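Local coordinates for protein 3-phosphoshikimate 1-carboxyvinyltransferase (Streptomyces sviceus, PDB 7M0O) that probably transfers the enolpyruvyl group of phosphoenolpyruvate to the 5-hydroxyl of shikimate-3-phosphate, the sixth step of the pathway to chorismate, at residues L4-F16 against L27-F39. Residues are numbered along the deposited sequence; the frame is centred on the assembly and turned at random.
Sequences LPGSKSITARALF and LVRPLRSDDTEGF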
loop_
_atom_site.group_PDB
_atom_site.type_symbol
_atom_site.label_atom_id
_atom_site.label_comp_id
_atom_site.label_asym_id
_atom_site.label_seq_id
_atom_site.Cartn_x
_atom_site.Cartn_y
_atom_site.Cartn_z
ATOM N N LEU A 4 2.788 -9.017 -11.178
ATOM C CA LEU A 4 2.026 -7.935 -10.586
ATOM C C LEU A 4 2.952 -6.962 -9.856
ATOM O O LEU A 4 3.974 -7.363 -9.299
ATOM C CB LEU A 4 0.984 -8.489 -9.618
ATOM C CG LEU A 4 -0.120 -9.338 -10.269
ATOM C CD1 LEU A 4 -1.077 -9.846 -9.194
ATOM C CD2 LEU A 4 -0.870 -8.537 -11.343
ATOM N N PRO A 5 2.605 -5.676 -9.850
ATOM C CA PRO A 5 3.522 -4.669 -9.304
ATOM C C PRO A 5 3.633 -4.741 -7.788
ATOM O O PRO A 5 2.685 -5.096 -7.087
ATOM C CB PRO A 5 2.899 -3.342 -9.746
ATOM C CG PRO A 5 1.465 -3.656 -9.974
ATOM C CD PRO A 5 1.427 -5.067 -10.486
ATOM N N GLY A 6 4.816 -4.362 -7.300
ATOM C CA GLY A 6 5.034 -4.294 -5.867
ATOM C C GLY A 6 4.133 -3.273 -5.200
ATOM O O GLY A 6 3.660 -2.316 -5.821
ATOM N N SER A 7 3.923 -3.480 -3.901
ATOM C CA SER A 7 3.149 -2.555 -3.087
ATOM C C SER A 7 3.857 -1.206 -3.021
ATOM O O SER A 7 5.060 -1.137 -2.751
ATOM C CB SER A 7 2.952 -3.119 -1.675
ATOM O OG SER A 7 2.778 -2.065 -0.727
ATOM N N LYS A 8 3.103 -0.135 -3.299
ATOM C CA LYS A 8 3.686 1.207 -3.247
ATOM C C LYS A 8 4.101 1.576 -1.827
ATOM O O LYS A 8 5.214 2.073 -1.600
ATOM C CB LYS A 8 2.695 2.224 -3.809
ATOM C CG LYS A 8 3.029 3.675 -3.453
ATOM C CD LYS A 8 4.365 4.111 -4.042
ATOM C CE LYS A 8 4.652 5.591 -3.732
ATOM N NZ LYS A 8 4.804 5.847 -2.268
ATOM N N SER A 9 3.214 1.365 -0.853
ATOM C CA SER A 9 3.541 1.796 0.503
ATOM C C SER A 9 4.639 0.933 1.118
ATOM O O SER A 9 5.435 1.426 1.924
ATOM C CB SER A 9 2.294 1.785 1.390
ATOM O OG SER A 9 1.778 0.485 1.542
ATOM N N ILE A 10 4.711 -0.349 0.758
ATOM C CA ILE A 10 5.812 -1.164 1.259
ATOM C C ILE A 10 7.127 -0.744 0.596
ATOM O O ILE A 10 8.169 -0.666 1.259
ATOM C CB ILE A 10 5.510 -2.659 1.073
ATOM C CG1 ILE A 10 4.393 -3.067 2.041
ATOM C CG2 ILE A 10 6.786 -3.494 1.307
ATOM C CD1 ILE A 10 3.859 -4.489 1.854
ATOM N N THR A 11 7.098 -0.424 -0.700
ATOM C CA THR A 11 8.322 0.015 -1.365
ATOM C C THR A 11 8.857 1.285 -0.712
ATOM O O THR A 11 10.068 1.420 -0.493
ATOM C CB THR A 11 8.080 0.226 -2.874
ATOM O OG1 THR A 11 7.697 -1.017 -3.500
ATOM C CG2 THR A 11 9.349 0.746 -3.554
ATOM N N ALA A 12 7.954 2.186 -0.328
ATOM C CA ALA A 12 8.349 3.461 0.271
ATOM C C ALA A 12 9.069 3.257 1.596
ATOM O O ALA A 12 10.157 3.808 1.817
ATOM C CB ALA A 12 7.108 4.331 0.475
ATOM N N ARG A 13 8.445 2.507 2.513
ATOM C CA ARG A 13 9.103 2.184 3.779
ATOM C C ARG A 13 10.440 1.484 3.548
ATOM O O ARG A 13 11.427 1.776 4.235
ATOM C CB ARG A 13 8.203 1.295 4.640
ATOM C CG ARG A 13 6.839 1.863 5.061
ATOM C CD ARG A 13 6.121 0.729 5.784
ATOM N NE ARG A 13 4.763 0.992 6.257
ATOM C CZ ARG A 13 3.654 0.776 5.552
ATOM N NH1 ARG A 13 3.708 0.323 4.301
ATOM N NH2 ARG A 13 2.478 1.019 6.104
ATOM N N ALA A 14 10.486 0.535 2.607
ATOM C CA ALA A 14 11.711 -0.237 2.387
ATOM C C ALA A 14 12.858 0.640 1.900
ATOM O O ALA A 14 14.025 0.367 2.219
ATOM C CB ALA A 14 11.459 -1.359 1.381
ATOM N N LEU A 15 12.553 1.659 1.085
ATOM C CA LEU A 15 13.594 2.573 0.605
ATOM C C LEU A 15 14.205 3.365 1.756
ATOM O O LEU A 15 15.425 3.577 1.799
ATOM C CB LEU A 15 13.020 3.534 -0.440
ATOM C CG LEU A 15 12.784 2.960 -1.827
ATOM C CD1 LEU A 15 12.004 3.936 -2.692
ATOM C CD2 LEU A 15 14.102 2.649 -2.460
ATOM N N PHE A 16 13.364 3.829 2.683
ATOM C CA PHE A 16 13.864 4.498 3.881
ATOM C C PHE A 16 14.782 3.580 4.671
ATOM O O PHE A 16 15.885 3.971 5.068
ATOM C CB PHE A 16 12.681 4.959 4.740
ATOM C CG PHE A 16 13.071 5.779 5.953
ATOM C CD1 PHE A 16 13.745 5.190 7.028
ATOM C CD2 PHE A 16 12.735 7.125 6.041
ATOM C CE1 PHE A 16 14.102 5.932 8.159
ATOM C CE2 PHE A 16 13.087 7.880 7.179
ATOM C CZ PHE A 16 13.765 7.276 8.232
ATOM N N LEU A 27 16.845 -4.694 -2.095
ATOM C CA LEU A 27 15.395 -4.708 -2.211
ATOM C C LEU A 27 15.024 -5.487 -3.465
ATOM O O LEU A 27 15.474 -5.147 -4.567
ATOM C CB LEU A 27 14.840 -3.288 -2.290
ATOM C CG LEU A 27 15.230 -2.352 -1.142
ATOM C CD1 LEU A 27 14.522 -1.024 -1.309
ATOM C CD2 LEU A 27 14.866 -3.002 0.184
ATOM N N VAL A 28 14.198 -6.514 -3.309
ATOM C CA VAL A 28 13.822 -7.371 -4.431
ATOM C C VAL A 28 12.425 -6.990 -4.920
ATOM O O VAL A 28 11.475 -6.909 -4.131
ATOM C CB VAL A 28 13.906 -8.852 -4.027
ATOM C CG1 VAL A 28 13.644 -9.744 -5.213
ATOM C CG2 VAL A 28 15.282 -9.144 -3.433
ATOM N N ARG A 29 12.302 -6.761 -6.230
ATOM C CA ARG A 29 11.074 -6.370 -6.920
ATOM C C ARG A 29 10.386 -5.138 -6.334
ATOM O O ARG A 29 9.157 -5.150 -6.181
ATOM C CB ARG A 29 10.067 -7.526 -6.937
ATOM C CG ARG A 29 10.638 -8.906 -7.282
ATOM C CD ARG A 29 11.453 -8.879 -8.563
ATOM N NE ARG A 29 11.205 -10.041 -9.415
ATOM C CZ ARG A 29 11.680 -11.262 -9.185
ATOM N NH1 ARG A 29 12.433 -11.506 -8.119
ATOM N NH2 ARG A 29 11.395 -12.247 -10.027
ATOM N N PRO A 30 11.097 -4.055 -6.022
ATOM C CA PRO A 30 10.397 -2.837 -5.590
ATOM C C PRO A 30 9.527 -2.282 -6.714
ATOM O O PRO A 30 9.751 -2.536 -7.898
ATOM C CB PRO A 30 11.537 -1.872 -5.252
ATOM C CG PRO A 30 12.623 -2.276 -6.192
ATOM C CD PRO A 30 12.531 -3.787 -6.262
ATOM N N LEU A 31 8.501 -1.531 -6.328
ATOM C CA LEU A 31 7.684 -0.836 -7.315
ATOM C C LEU A 31 8.510 0.261 -7.981
ATOM O O LEU A 31 9.164 1.064 -7.300
ATOM C CB LEU A 31 6.437 -0.242 -6.652
ATOM C CG LEU A 31 5.596 0.695 -7.529
ATOM C CD1 LEU A 31 4.982 -0.067 -8.695
ATOM C CD2 LEU A 31 4.522 1.413 -6.736
ATOM N N ARG A 32 8.478 0.298 -9.315
ATOM C CA ARG A 32 9.093 1.380 -10.073
ATOM C C ARG A 32 7.986 2.344 -10.486
ATOM O O ARG A 32 7.164 2.022 -11.355
ATOM C CB ARG A 32 9.840 0.842 -11.288
ATOM C CG ARG A 32 11.187 0.220 -10.940
ATOM C CD ARG A 32 11.879 -0.252 -12.213
ATOM N NE ARG A 32 13.282 -0.620 -12.022
ATOM C CZ ARG A 32 14.309 0.158 -12.357
ATOM N NH1 ARG A 32 14.103 1.357 -12.894
ATOM N NH2 ARG A 32 15.547 -0.269 -12.164
ATOM N N SER A 33 7.944 3.509 -9.841
ATOM C CA SER A 33 7.009 4.575 -10.191
ATOM C C SER A 33 7.769 5.888 -10.253
ATOM O O SER A 33 8.949 5.945 -9.904
ATOM C CB SER A 33 5.863 4.655 -9.172
ATOM O OG SER A 33 6.338 5.096 -7.912
ATOM N N ASP A 34 7.078 6.966 -10.655
ATOM C CA ASP A 34 7.722 8.277 -10.633
ATOM C C ASP A 34 8.124 8.667 -9.214
ATOM O O ASP A 34 9.191 9.259 -9.014
ATOM C CB ASP A 34 6.819 9.350 -11.251
ATOM C CG ASP A 34 6.690 9.203 -12.761
ATOM O OD1 ASP A 34 7.599 8.603 -13.398
ATOM O OD2 ASP A 34 5.673 9.684 -13.317
ATOM N N ASP A 35 7.301 8.308 -8.209
ATOM C CA ASP A 35 7.642 8.635 -6.826
ATOM C C ASP A 35 8.892 7.881 -6.378
ATOM O O ASP A 35 9.828 8.485 -5.850
ATOM C CB ASP A 35 6.458 8.335 -5.894
ATOM C CG ASP A 35 6.642 8.901 -4.468
ATOM O OD1 ASP A 35 7.697 9.497 -4.147
ATOM O OD2 ASP A 35 5.701 8.765 -3.655
ATOM N N THR A 36 8.950 6.561 -6.601
ATOM C CA THR A 36 10.140 5.837 -6.149
ATOM C C THR A 36 11.371 6.198 -6.970
ATOM O O THR A 36 12.495 6.164 -6.448
ATOM C CB THR A 36 9.903 4.328 -6.182
ATOM O OG1 THR A 36 9.871 3.872 -7.541
ATOM C CG2 THR A 36 8.604 3.988 -5.506
ATOM N N GLU A 37 11.193 6.552 -8.249
ATOM C CA GLU A 37 12.330 7.023 -9.033
ATOM C C GLU A 37 12.885 8.325 -8.463
ATOM O O GLU A 37 14.103 8.487 -8.341
ATOM C CB GLU A 37 11.929 7.194 -10.502
ATOM C CG GLU A 37 13.084 7.571 -11.434
ATOM C CD GLU A 37 13.989 6.387 -11.757
ATOM O OE1 GLU A 37 13.540 5.226 -11.577
ATOM O OE2 GLU A 37 15.144 6.620 -12.204
ATOM N N GLY A 38 12.003 9.262 -8.104
ATOM C CA GLY A 38 12.458 10.497 -7.489
ATOM C C GLY A 38 13.110 10.281 -6.132
ATOM O O GLY A 38 14.066 10.988 -5.783
ATOM N N PHE A 39 12.615 9.306 -5.363
ATOM C CA PHE A 39 13.248 8.935 -4.092
ATOM C C PHE A 39 14.684 8.483 -4.322
ATOM O O PHE A 39 15.622 8.977 -3.677
ATOM C CB PHE A 39 12.430 7.825 -3.414
ATOM C CG PHE A 39 12.625 7.700 -1.901
ATOM C CD1 PHE A 39 11.525 7.593 -1.071
ATOM C CD2 PHE A 39 13.889 7.605 -1.342
ATOM C CE1 PHE A 39 11.681 7.431 0.311
ATOM C CE2 PHE A 39 14.057 7.453 0.033
ATOM C CZ PHE A 39 12.954 7.364 0.856
HETATM O O HOH W 1 7.228 -4.068 -8.766
#
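Helices 8-20 and 34-45 form, with strand 24-28 between them, a consecutive helix-strand-helix stretch of the EPSP synthase fold; their portions 8-16 and 34-39 run side by side in the same direction, 4° apart, with axes 10.7 Å apart at closest approach. Their N-terminal ends face the cleft where the substrates probably bind, and Lys8 probably binds both.

At the centre, Thr11 OG1 accepts from Leu31 N at 3.0 Å, with an almost straight N-H...O angle of 171°, and donates its own proton to Ser7 O at 2.7 Å. Thr11 N grips the same carbonyl from the opposite face of its plane. OG1 lies beside the backbone N of Thr11, where it meets Leu31 N, and CG2, anti to that backbone N, packs on Pro30 CB and Thr36 CG2. A valine here would keep the apolar packing but would probably leave Leu31 N without its acceptor and loosen the loop's hold on the first helix.

Gly6 passes so close to the loop that a side chain would run into Arg29 O; a water bridges Gly6 N to Pro30 O, weakly on the latter side. Leu31, branched and apolar, fits between Pro5 and Lys8, its CD2 lying 3.5 Å from Lys8 CB. The lysine chain bends at chi2 and chi4, which carries its amine across Asp35 into a weak salt bridge, NZ to OD2 3.4 Å. Thr80 also bonds NZ, while Thr80 N and Thr81 hold the carboxylate. Ser33 and Thr36 start the second helix with a capping box.

Deeper in, Leu15 reaches Leu27 with CD2 and Phe39 with CD1, a hydrophobic seam between helix, strand and helix. The flat aromatic ring of Phe39 suits the aliphatic chain lying on it: Leu15 CB makes a CH-pi contact over the ring face, 4.0 Å from the centroid and 9° off the normal.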